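Local coordinates for protein putative O-acetylhomoserine (Thiol)-lyase (Campylobacter jejuni, PDB 4OC9) that probably uses pyridoxal 5'-phosphate to make homocysteine from O-acetylhomoserine and a sulfur donor, at residues F258-R261 / V262-W266; A272-P276 / Q277-L281. One frame throughout, in Å; residues are numbered along the deposited sequence.

Interaction 1: F258-R261 / V262-W266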
ATOM      1  N   PHE D 258     -11.367  14.431  26.208  1.00 19.60           N
ATOM      2  CA  PHE D 258     -10.831  13.075  26.386  1.00 17.41           C
ATOM      3  C   PHE D 258      -9.989  12.743  25.144  1.00 15.79           C
ATOM      4  O   PHE D 258      -8.830  12.324  25.253  1.00 13.23           O
ATOM      5  CB  PHE D 258     -11.947  12.053  26.574  1.00 15.54           C
ATOM      6  CG  PHE D 258     -11.460  10.633  26.672  1.00 14.96           C
ATOM      7  CD1 PHE D 258     -11.234   9.871  25.503  1.00 14.38           C
ATOM      8  CD2 PHE D 258     -11.291  10.024  27.892  1.00 14.00           C
ATOM      9  CE1 PHE D 258     -10.826   8.546  25.582  1.00 13.42           C
ATOM     10  CE2 PHE D 258     -10.869   8.695  27.978  1.00 13.57           C
ATOM     11  CZ  PHE D 258     -10.639   7.959  26.818  1.00 12.95           C
ATOM     12  N   SER D 259     -10.580  12.972  23.973  1.00 15.37           N
ATOM     13  CA  SER D 259      -9.905  12.708  22.703  1.00 16.76           C
ATOM     14  C   SER D 259      -8.701  13.653  22.521  1.00 18.64           C
ATOM     15  O   SER D 259      -7.647  13.242  22.026  1.00 18.06           O
ATOM     16  CB  SER D 259     -10.882  12.820  21.530  1.00 16.65           C
ATOM     17  OG  SER D 259     -11.894  11.828  21.631  1.00 17.69           O
ATOM     18  N   ILE D 260      -8.870  14.910  22.918  1.00 19.21           N
ATOM     19  CA  ILE D 260      -7.784  15.877  22.800  1.00 21.35           C
ATOM     20  C   ILE D 260      -6.579  15.417  23.577  1.00 20.72           C
ATOM     21  O   ILE D 260      -5.460  15.486  23.078  1.00 23.92           O
ATOM     22  CB  ILE D 260      -8.189  17.284  23.287  1.00 22.09           C
ATOM     23  CG1 ILE D 260      -9.209  17.922  22.334  1.00 25.00           C
ATOM     24  CG2 ILE D 260      -6.990  18.202  23.379  1.00 24.49           C
ATOM     25  CD1 ILE D 260      -8.764  18.093  20.879  1.00 26.17           C
ATOM     26  N   ARG D 261      -6.790  14.913  24.787  1.00 19.43           N
ATOM     27  CA  ARG D 261      -5.648  14.483  25.559  1.00 18.81           C
ATOM     28  C   ARG D 261      -4.986  13.283  24.880  1.00 15.83           C
ATOM     29  O   ARG D 261      -3.780  13.185  24.833  1.00 13.26           O
ATOM     30  CB  ARG D 261      -5.979  14.262  27.056  1.00 21.75           C
ATOM     31  CG  ARG D 261      -4.681  14.189  27.856  1.00 24.26           C
ATOM     32  CD  ARG D 261      -4.756  14.411  29.381  1.00 26.46           C
ATOM     33  NE  ARG D 261      -4.991  13.246  30.182  1.00 31.14           N
ATOM     34  CZ  ARG D 261      -4.093  12.621  30.946  1.00 32.56           C
ATOM     35  NH1 ARG D 261      -2.850  13.054  31.160  1.00 31.42           N
ATOM     36  NH2 ARG D 261      -4.504  11.556  31.596  1.00 34.61           N
ATOM     37  N   VAL D 262      -5.786  12.376  24.335  1.00 17.74           N
ATOM     38  CA  VAL D 262      -5.228  11.208  23.657  1.00 16.65           C
ATOM     39  C   VAL D 262      -4.259  11.671  22.553  1.00 15.90           C
ATOM     40  O   VAL D 262      -3.202  11.071  22.336  1.00 15.53           O
ATOM     41  CB  VAL D 262      -6.319  10.331  23.006  1.00 16.37           C
ATOM     42  CG1 VAL D 262      -5.684   9.218  22.186  1.00 16.10           C
ATOM     43  CG2 VAL D 262      -7.263   9.752  24.042  1.00 16.05           C
ATOM     44  N   ILE D 263      -4.632  12.730  21.858  1.00 14.55           N
ATOM     45  CA  ILE D 263      -3.809  13.230  20.794  1.00 15.24           C
ATOM     46  C   ILE D 263      -2.573  14.004  21.232  1.00 17.31           C
ATOM     47  O   ILE D 263      -1.428  13.624  20.892  1.00 20.10           O
ATOM     48  CB  ILE D 263      -4.595  14.153  19.858  1.00 14.20           C
ATOM     49  CG1 ILE D 263      -5.706  13.374  19.158  1.00 13.40           C
ATOM     50  CG2 ILE D 263      -3.655  14.735  18.817  1.00 15.02           C
ATOM     51  CD1 ILE D 263      -6.596  14.209  18.265  1.00 13.05           C
ATOM     52  N   ILE D 264      -2.795  15.088  21.964  1.00 16.66           N
ATOM     53  CA  ILE D 264      -1.681  15.948  22.394  1.00 15.38           C
ATOM     54  C   ILE D 264      -0.727  15.325  23.416  1.00 15.48           C
ATOM     55  O   ILE D 264       0.389  15.820  23.603  1.00 12.72           O
ATOM     56  CB  ILE D 264      -2.170  17.312  22.905  1.00 15.42           C
ATOM     57  CG1 ILE D 264      -2.890  17.193  24.252  1.00 16.57           C
ATOM     58  CG2 ILE D 264      -3.009  17.974  21.828  1.00 15.29           C
ATOM     59  CD1 ILE D 264      -3.300  18.531  24.838  1.00 16.21           C
ATOM     60  N   THR D 265      -1.161  14.250  24.064  1.00 14.66           N
ATOM     61  CA  THR D 265      -0.303  13.617  25.034  1.00 16.30           C
ATOM     62  C   THR D 265       0.089  12.170  24.710  1.00 16.65           C
ATOM     63  O   THR D 265       1.259  11.910  24.439  1.00 19.88           O
ATOM     64  CB  THR D 265      -0.921  13.664  26.444  1.00 16.16           C
ATOM     65  OG1 THR D 265      -1.219  15.016  26.802  1.00 16.77           O
ATOM     66  CG2 THR D 265       0.031  13.066  27.456  1.00 16.97           C
ATOM     67  N   TRP D 266      -0.882  11.258  24.630  1.00 16.95           N
ATOM     68  CA  TRP D 266      -0.558   9.856  24.375  1.00 14.84           C
ATOM     69  C   TRP D 266      -0.041   9.538  22.959  1.00 14.09           C
ATOM     70  O   TRP D 266       0.912   8.765  22.813  1.00 12.87           O
ATOM     71  CB  TRP D 266      -1.698   8.985  24.799  1.00 16.18           C
ATOM     72  CG  TRP D 266      -2.160   9.334  26.211  1.00 18.09           C
ATOM     73  CD1 TRP D 266      -3.378   9.823  26.569  1.00 18.05           C
ATOM     74  CD2 TRP D 266      -1.365   9.358  27.397  1.00 16.91           C
ATOM     75  NE1 TRP D 266      -3.424  10.043  27.903  1.00 18.75           N
ATOM     76  CE2 TRP D 266      -2.196   9.783  28.441  1.00 18.80           C
ATOM     77  CE3 TRP D 266      -0.041   9.007  27.692  1.00 18.72           C
ATOM     78  CZ2 TRP D 266      -1.748   9.893  29.781  1.00 18.36           C
ATOM     79  CZ3 TRP D 266       0.402   9.107  29.018  1.00 19.18           C
ATOM     80  CH2 TRP D 266      -0.457   9.540  30.045  1.00 18.06           C
TER
HETATM   81  O   HOH W   1      -1.132  14.907  29.955  0.50  4.05           O
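The carbonyl oxygen of R261 is gripped twice from the next turn of its own helix. T265 N gives it the shorter bond, 2.9 Å to R261 O, and W266 N adds a weak one at 3.5 Å to the same oxygen. The second bond reaches one residue further than an alpha-helical one, so the turn widens locally into a pi-type turn; just before it, the I264 N–I260 O bond is still alpha-helical and nearly straight. Across the widened turn the side chains of R261 and W266 meet. R261 runs out with CG anti to the backbone N (chi1 -165°), which brings CG within 3.7 Å of T265 OG1, the two side chains crossing, and then bends at chi3 (89°). The guanidinium thus arrives with one face over W266 CZ2, 3.6 Å from NH1, while its NH2 lies at the edge of the indole; the two planes stand 72° apart, far from a parallel stack. A water takes a hydrogen bond from R261 NH1 at 2.8 Å and links it to T265 OG1. Both R261 NH2 and W266 NE1 are hydrogen-bonded to N94, through its backbone O and its side-chain OD1 respectively, so one outside residue fixes the arginine and the indole together. Apolar pairs flank these bonds: F258 CE1 meets V262 CG2 at 4.1 Å, and I260 CG2 meets I264 CD1. With V262 and I263 resting on I79 of strand 77-81, this is a buried helix with a pi-type turn at 262-266, packed against the outermost strand, within this chain, of the mixed sheet.

Interaction 2: A272-P276 / Q277-L281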
ATOM      1  N   ALA D 272       1.743   5.464  19.380  1.00 11.33           N
ATOM      2  CA  ALA D 272       1.143   4.241  18.857  1.00 12.23           C
ATOM      3  C   ALA D 272       0.197   4.668  17.732  1.00 12.49           C
ATOM      4  O   ALA D 272      -1.002   4.443  17.747  1.00 13.02           O
ATOM      5  CB  ALA D 272       0.404   3.498  19.932  1.00 13.09           C
ATOM      6  N   SER D 273       0.798   5.272  16.740  1.00 13.08           N
ATOM      7  CA  SER D 273       0.110   5.803  15.597  1.00 15.63           C
ATOM      8  C   SER D 273      -0.281   4.775  14.537  1.00 12.93           C
ATOM      9  O   SER D 273       0.418   3.796  14.237  1.00 12.49           O
ATOM     10  CB  SER D 273       0.936   7.013  15.122  1.00 19.34           C
ATOM     11  OG  SER D 273       0.420   7.732  14.019  1.00 27.88           O
ATOM     12  N   LEU D 274      -1.467   4.980  14.011  1.00 12.32           N
ATOM     13  CA  LEU D 274      -1.984   4.094  12.994  1.00 11.94           C
ATOM     14  C   LEU D 274      -1.469   4.537  11.619  1.00 11.15           C
ATOM     15  O   LEU D 274      -1.753   5.650  11.173  1.00 11.59           O
ATOM     16  CB  LEU D 274      -3.522   4.101  12.989  1.00 12.49           C
ATOM     17  CG  LEU D 274      -4.178   3.149  11.965  1.00 13.00           C
ATOM     18  CD1 LEU D 274      -3.821   1.693  12.249  1.00 13.55           C
ATOM     19  CD2 LEU D 274      -5.692   3.290  11.956  1.00 13.49           C
ATOM     20  N   ALA D 275      -0.786   3.635  10.932  1.00 10.32           N
ATOM     21  CA  ALA D 275      -0.292   3.921   9.598  1.00 10.63           C
ATOM     22  C   ALA D 275      -1.443   4.166   8.602  1.00 10.02           C
ATOM     23  O   ALA D 275      -2.512   3.557   8.688  1.00  9.78           O
ATOM     24  CB  ALA D 275       0.578   2.787   9.116  1.00 11.58           C
ATOM     25  N   PRO D 276      -1.230   5.057   7.633  1.00  9.76           N
ATOM     26  CA  PRO D 276      -2.213   5.442   6.611  1.00  9.32           C
ATOM     27  C   PRO D 276      -2.775   4.307   5.772  1.00  9.81           C
ATOM     28  O   PRO D 276      -3.970   4.289   5.418  1.00  9.31           O
ATOM     29  CB  PRO D 276      -1.436   6.393   5.708  1.00  9.37           C
ATOM     30  CG  PRO D 276      -0.292   6.868   6.503  1.00  9.61           C
ATOM     31  CD  PRO D 276       0.039   5.794   7.489  1.00  9.94           C
ATOM     32  N   GLN D 277      -1.925   3.369   5.416  1.00 10.11           N
ATOM     33  CA  GLN D 277      -2.392   2.272   4.602  1.00 11.57           C
ATOM     34  C   GLN D 277      -3.393   1.445   5.431  1.00 10.17           C
ATOM     35  O   GLN D 277      -4.414   1.003   4.900  1.00  8.67           O
ATOM     36  CB  GLN D 277      -1.205   1.413   4.170  1.00 12.64           C
ATOM     37  CG  GLN D 277      -1.541   0.321   3.187  1.00 13.73           C
ATOM     38  CD  GLN D 277      -1.933   0.855   1.820  1.00 16.09           C
ATOM     39  OE1 GLN D 277      -1.494   1.931   1.402  1.00 17.68           O
ATOM     40  NE2 GLN D 277      -2.693   0.062   1.086  1.00 16.04           N
ATOM     41  N   ASN D 278      -3.050   1.183   6.704  1.00  8.85           N
ATOM     42  CA  ASN D 278      -3.938   0.399   7.575  1.00  8.63           C
ATOM     43  C   ASN D 278      -5.235   1.138   7.789  1.00  8.84           C
ATOM     44  O   ASN D 278      -6.335   0.538   7.689  1.00  9.66           O
ATOM     45  CB  ASN D 278      -3.323  -0.003   8.907  1.00  8.40           C
ATOM     46  CG  ASN D 278      -2.301  -1.111   8.781  1.00  8.51           C
ATOM     47  OD1 ASN D 278      -1.607  -1.247   7.793  1.00  8.01           O
ATOM     48  ND2 ASN D 278      -2.201  -1.922   9.835  1.00  9.69           N
ATOM     49  N   ALA D 279      -5.133   2.455   7.994  1.00  8.21           N
ATOM     50  CA  ALA D 279      -6.328   3.281   8.214  1.00  8.11           C
ATOM     51  C   ALA D 279      -7.247   3.199   7.002  1.00  8.24           C
ATOM     52  O   ALA D 279      -8.460   2.998   7.136  1.00  8.19           O
ATOM     53  CB  ALA D 279      -5.954   4.712   8.498  1.00  7.55           C
ATOM     54  N   TRP D 280      -6.661   3.318   5.815  1.00  7.98           N
ATOM     55  CA  TRP D 280      -7.436   3.253   4.574  1.00  8.33           C
ATOM     56  C   TRP D 280      -8.120   1.893   4.390  1.00  8.15           C
ATOM     57  O   TRP D 280      -9.297   1.830   4.053  1.00  8.29           O
ATOM     58  CB  TRP D 280      -6.565   3.595   3.364  1.00  8.60           C
ATOM     59  CG  TRP D 280      -7.317   3.632   2.106  1.00  8.33           C
ATOM     60  CD1 TRP D 280      -8.033   4.656   1.642  1.00  8.57           C
ATOM     61  CD2 TRP D 280      -7.394   2.593   1.123  1.00  8.92           C
ATOM     62  NE1 TRP D 280      -8.596   4.328   0.402  1.00  9.05           N
ATOM     63  CE2 TRP D 280      -8.212   3.064   0.069  1.00  8.76           C
ATOM     64  CE3 TRP D 280      -6.872   1.300   1.041  1.00  9.49           C
ATOM     65  CZ2 TRP D 280      -8.492   2.315  -1.052  1.00  8.85           C
ATOM     66  CZ3 TRP D 280      -7.167   0.532  -0.079  1.00  9.36           C
ATOM     67  CH2 TRP D 280      -7.965   1.053  -1.121  1.00  9.34           C
ATOM     68  N   LEU D 281      -7.375   0.814   4.614  1.00  8.21           N
ATOM     69  CA  LEU D 281      -7.948  -0.535   4.513  1.00  7.89           C
ATOM     70  C   LEU D 281      -9.092  -0.676   5.496  1.00  8.09           C
ATOM     71  O   LEU D 281     -10.135  -1.235   5.171  1.00  9.19           O
ATOM     72  CB  LEU D 281      -6.896  -1.597   4.796  1.00  7.64           C
ATOM     73  CG  LEU D 281      -5.869  -1.749   3.692  1.00  7.84           C
ATOM     74  CD1 LEU D 281      -4.711  -2.643   4.087  1.00  7.93           C
ATOM     75  CD2 LEU D 281      -6.549  -2.301   2.448  1.00  7.54           C
TER
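L274 reaches from the loop to the first turn of the helix with both of its methyl groups. CD2 lies 3.7 Å from A279 CB, and CD1 comes 3.8 Å from N278 CB. With chi1 near 180° (-178°), the leucine chain extends away from its own N, and its fork spans these two successive residues. The backbone bonds of the turn begin with A279 N, which donates to A275 O at 2.9 Å; W280 N donates to P276 O over the same length, though here the donor is tilted 30° from the carbonyl plane. A275 is the N-cap and P276 the first residue of helix 276-309. Proline suits that position, since its ring nitrogen has no hydrogen to donate and its ring restricts phi to near the helical value (here -56°). Further out, L274 also rests on L65 of helix 60-73, and A279 on S62 of the same helix, so the loop and the new helix share one neighbour. The amide of N278 is held at ND2 by L215 O, with a weak bond from Q29 of the second subunit to OD1. A275 and N278 of this chain pack against N278 and A275 of that subunit, and W280 extends to T213 of the third.

How the interactions relate
The two interactions follow one another in the chain: interaction 1 lies within helix 257-270, and interaction 2 opens helix 276-309 after a short loop. Their centres are about 18 Å apart, and although the nearest atoms come to about 5 Å, they do not touch. Y90 of helix 84-93 connects them indirectly, since V262 of interaction 1 packs on it while the OH of Y90 hydrogen-bonds to A272 N of interaction 2. Both also meet the second subunit, W266 touching its T119 and 272-281 forming the broader meeting. Strand 217-221, which touches F258 and V262, belongs to the same sheet as strand 199-203, shortly after which comes K206, the predicted cofactor lysine.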